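Local coordinates for protein Xaa-Pro dipeptidase (Pyrococcus horikoshii, PDB 1WY2) that probably splits dipeptides that carry a prolyl residue at the C-terminal position and a nonpolar residue at the N-terminal one, using a pair of metal ions, at residues I127-E130 and K131-K134; G258-A261 and K262-D265. All coordinates share one frame; numbering follows the deposited sequence.

Both contacts are the same local device, a capping box at the N-terminus of a helix: S129 with E132 opens helix 130-153 in contact 1, and T260 with E263 opens helix 261-274 in contact 2. Their centres lie about 22 Å apart and their nearest atoms about 10 Å, so they do not touch. Each stands a little back from the two-metal site. The side chain of K128 is about 10 Å from that of the metal ligand H287 and about 13 Å from a bound zinc ion; the side chain of D265 is about 9 Å from that of E316, another ligand, and about 12 Å from a zinc ion.

Contact 1: residues I127-E130 and K131-K134; sequences IKSE and KEIK
S129 and E132 close a local cap at the start of helix 130-153, at the end of the loop that leads out of helix 118-125. S129 is the N-cap: its OG accepts from E132 N at 3.1 Å. In return, the E132 side chain folds back so that OE1 takes S129 N at 3.0 Å on its anti lone pair, the N-H pointing almost straight at it (163°). CG sits beside the backbone N of E132 (chi1 -71°) and the chain runs extended from there, taking the carboxylate back along the incoming loop. This reciprocal pair is a capping box. The helix's own bonding starts at once, I133 N giving to S129 O at 2.9 Å and K134 N to E130 O. E132 OE1 also lies 3.3 Å from K128 CA; a water sits within hydrogen-bonding distance of E132 OE1 (2.7 Å) and I127 O, though other acceptors compete for its protons. Y220 OH is hydrogen-bonded to OE2, so both oxygens of this buried carboxylate are engaged. With an alanine here, S129 N is likely to lose its side-chain acceptor and the Y220 hydroxyl its carboxylate partner. The K128 side chain runs roughly perpendicular to that of E132, K128 CB resting 3.8 Å from I133 CG1; its bent chain then takes NZ off to a salt bridge with E295 and a hydrogen bond to R125 O.

Contact 2: residues G258-A261 and K262-D265; sequences GITA and KELD
With chi1 at 61°, T260 tucks OG1 in between N and C of its own backbone, while E263 sets CG beside its own N (chi1 -64°) and stretches out from there, bringing OE1 back to the N-H of T260. The two make a capping box at the N-terminus of helix 261-274. T260 N gives a nearly straight bond to E263 OE1, 3.0 Å long, reaching the carboxylate on its anti side but 28° out of its plane. In return E263 N points at T260 OG1, though that oxygen is crowded in the model and its place is less sure. Backbone bonds from L264 N to T260 O and from D265 N to A261 O carry on into the first turn. The side chains of I259 and E263 lie alongside one another, running opposite ways, with I259 CG1 3.4 Å from E263 CB, and I259 CD1 goes on to L264 CB at 4.1 Å. Beyond the segments, I259 and L264 both pack on L307, and L264 also meets I313 and I315 of strand 312-321; D265 OD1 forms a salt bridge with R269 and a hydrogen bond with Q301, and its OD2 accepts from L285 N. On the loop side a water links the backbone to the carboxylate, donating to G258 O at 2.7 Å and to E263 OE1 at 3.0 Å.

Contact 1: residues I127-E130 and K131-K134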
loop_
_atom_site.group_PDB
_atom_site.type_symbol
_atom_site.label_atom_id
_atom_site.label_comp_id
_atom_site.label_asym_id
_atom_site.label_seq_id
_atom_site.Cartn_x
_atom_site.Cartn_y
_atom_site.Cartn_z
ATOM N N ILE A 127 -18.600 -2.487 13.481
ATOM C CA ILE A 127 -18.844 -2.309 14.911
ATOM C C ILE A 127 -17.600 -2.795 15.645
ATOM O O ILE A 127 -17.266 -3.978 15.595
ATOM C CB ILE A 127 -20.059 -3.133 15.390
ATOM C CG1 ILE A 127 -21.301 -2.757 14.576
ATOM C CG2 ILE A 127 -20.285 -2.899 16.888
ATOM C CD1 ILE A 127 -21.668 -1.282 14.620
ATOM N N LYS A 128 -16.905 -1.881 16.318
ATOM C CA LYS A 128 -15.690 -2.234 17.041
ATOM C C LYS A 128 -15.971 -2.751 18.450
ATOM O O LYS A 128 -16.872 -2.264 19.137
ATOM C CB LYS A 128 -14.743 -1.024 17.131
ATOM C CG LYS A 128 -13.844 -0.809 15.912
ATOM C CD LYS A 128 -14.640 -0.509 14.650
ATOM C CE LYS A 128 -13.715 -0.276 13.458
ATOM N NZ LYS A 128 -14.475 -0.176 12.165
ATOM N N SER A 129 -15.193 -3.743 18.863
ATOM C CA SER A 129 -15.322 -4.321 20.195
ATOM C C SER A 129 -14.561 -3.416 21.159
ATOM O O SER A 129 -13.782 -2.561 20.731
ATOM C CB SER A 129 -14.704 -5.720 20.226
ATOM O OG SER A 129 -13.296 -5.662 20.038
ATOM N N GLU A 130 -14.780 -3.601 22.456
ATOM C CA GLU A 130 -14.079 -2.790 23.444
ATOM C C GLU A 130 -12.570 -2.965 23.260
ATOM O O GLU A 130 -11.801 -2.021 23.427
ATOM C CB GLU A 130 -14.484 -3.203 24.862
ATOM C CG GLU A 130 -15.976 -3.085 25.137
ATOM C CD GLU A 130 -16.329 -3.399 26.579
ATOM O OE1 GLU A 130 -15.935 -4.479 27.068
ATOM O OE2 GLU A 130 -17.004 -2.567 27.222
ATOM N N LYS A 131 -12.159 -4.180 22.908
ATOM C CA LYS A 131 -10.747 -4.485 22.689
ATOM C C LYS A 131 -10.185 -3.694 21.508
ATOM O O LYS A 131 -9.084 -3.143 21.587
ATOM C CB LYS A 131 -10.567 -5.986 22.435
ATOM C CG LYS A 131 -9.165 -6.385 21.994
ATOM C CD LYS A 131 -9.051 -7.893 21.791
ATOM C CE LYS A 131 -7.754 -8.268 21.085
ATOM N NZ LYS A 131 -7.721 -7.752 19.682
ATOM N N GLU A 132 -10.940 -3.643 20.414
ATOM C CA GLU A 132 -10.496 -2.916 19.226
ATOM C C GLU A 132 -10.433 -1.418 19.493
ATOM O O GLU A 132 -9.510 -0.735 19.041
ATOM C CB GLU A 132 -11.437 -3.183 18.044
ATOM C CG GLU A 132 -11.329 -4.583 17.464
ATOM C CD GLU A 132 -12.323 -4.824 16.342
ATOM O OE1 GLU A 132 -13.541 -4.721 16.593
ATOM O OE2 GLU A 132 -11.886 -5.119 15.210
ATOM N N ILE A 133 -11.417 -0.912 20.226
ATOM C CA ILE A 133 -11.474 0.508 20.546
ATOM C C ILE A 133 -10.240 0.944 21.327
ATOM O O ILE A 133 -9.680 2.008 21.066
ATOM C CB ILE A 133 -12.758 0.842 21.340
ATOM C CG1 ILE A 133 -13.978 0.675 20.427
ATOM C CG2 ILE A 133 -12.691 2.267 21.885
ATOM C CD1 ILE A 133 -15.316 0.773 21.145
ATOM N N LYS A 134 -9.807 0.117 22.274
ATOM C CA LYS A 134 -8.622 0.437 23.064
ATOM C C LYS A 134 -7.380 0.556 22.179
ATOM O O LYS A 134 -6.541 1.432 22.393
ATOM C CB LYS A 134 -8.392 -0.631 24.138
ATOM C CG LYS A 134 -9.450 -0.634 25.229
ATOM C CD LYS A 134 -9.186 -1.730 26.249
ATOM C CE LYS A 134 -10.242 -1.726 27.344
ATOM N NZ LYS A 134 -10.012 -2.803 28.348
HETATM O O HOH W 1 -15.085 -5.454 14.538
#

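Contact 2: residues G258-A261 and K262-D265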
loop_
_atom_site.group_PDB
_atom_site.type_symbol
_atom_site.label_atom_id
_atom_site.label_comp_id
_atom_site.label_asym_id
_atom_site.label_seq_id
_atom_site.Cartn_x
_atom_site.Cartn_y
_atom_site.Cartn_z
ATOM N N GLY A 258 -28.496 6.409 15.298
ATOM C CA GLY A 258 -29.784 6.794 14.743
ATOM C C GLY A 258 -29.738 7.704 13.532
ATOM O O GLY A 258 -30.620 7.644 12.678
ATOM N N ILE A 259 -28.724 8.557 13.456
ATOM C CA ILE A 259 -28.587 9.466 12.326
ATOM C C ILE A 259 -27.873 8.720 11.201
ATOM O O ILE A 259 -27.049 7.845 11.462
ATOM C CB ILE A 259 -27.763 10.721 12.716
ATOM C CG1 ILE A 259 -27.817 11.757 11.593
ATOM C CG2 ILE A 259 -26.314 10.334 12.991
ATOM C CD1 ILE A 259 -27.158 13.081 11.948
ATOM N N THR A 260 -28.201 9.042 9.954
ATOM C CA THR A 260 -27.544 8.378 8.833
ATOM C C THR A 260 -26.268 9.136 8.504
ATOM O O THR A 260 -26.111 10.295 8.888
ATOM C CB THR A 260 -28.421 8.356 7.569
ATOM O OG1 THR A 260 -28.700 9.700 7.160
ATOM C CG2 THR A 260 -29.723 7.615 7.832
ATOM N N ALA A 261 -25.362 8.475 7.795
ATOM C CA ALA A 261 -24.101 9.095 7.409
ATOM C C ALA A 261 -24.380 10.339 6.565
ATOM O O ALA A 261 -23.707 11.362 6.703
ATOM C CB ALA A 261 -23.255 8.102 6.627
ATOM N N LYS A 262 -25.380 10.243 5.693
ATOM C CA LYS A 262 -25.749 11.360 4.832
ATOM C C LYS A 262 -26.255 12.549 5.647
ATOM O O LYS A 262 -25.904 13.691 5.361
ATOM C CB LYS A 262 -26.822 10.924 3.831
ATOM C CG LYS A 262 -27.296 12.039 2.915
ATOM C CD LYS A 262 -28.349 11.549 1.932
ATOM C CE LYS A 262 -28.797 12.677 1.019
ATOM N NZ LYS A 262 -29.771 12.221 -0.014
ATOM N N GLU A 263 -27.078 12.284 6.659
ATOM C CA GLU A 263 -27.601 13.358 7.499
ATOM C C GLU A 263 -26.469 14.033 8.267
ATOM O O GLU A 263 -26.488 15.244 8.475
ATOM C CB GLU A 263 -28.645 12.816 8.485
ATOM C CG GLU A 263 -29.890 12.252 7.807
ATOM C CD GLU A 263 -30.895 11.677 8.790
ATOM O OE1 GLU A 263 -30.476 11.000 9.753
ATOM O OE2 GLU A 263 -32.111 11.888 8.587
ATOM N N LEU A 264 -25.478 13.250 8.686
ATOM C CA LEU A 264 -24.343 13.808 9.417
ATOM C C LEU A 264 -23.481 14.652 8.475
ATOM O O LEU A 264 -23.026 15.739 8.842
ATOM C CB LEU A 264 -23.508 12.686 10.046
ATOM C CG LEU A 264 -22.296 13.111 10.881
ATOM C CD1 LEU A 264 -22.718 14.122 11.938
ATOM C CD2 LEU A 264 -21.677 11.884 11.536
ATOM N N ASP A 265 -23.258 14.159 7.260
ATOM C CA ASP A 265 -22.471 14.908 6.285
ATOM C C ASP A 265 -23.164 16.248 6.028
ATOM O O ASP A 265 -22.508 17.288 5.925
ATOM C CB ASP A 265 -22.335 14.107 4.979
ATOM C CG ASP A 265 -21.670 14.899 3.861
ATOM O OD1 ASP A 265 -22.351 15.743 3.234
ATOM O OD2 ASP A 265 -20.466 14.679 3.604
HETATM O O HOH W 2 -32.260 8.946 10.918
#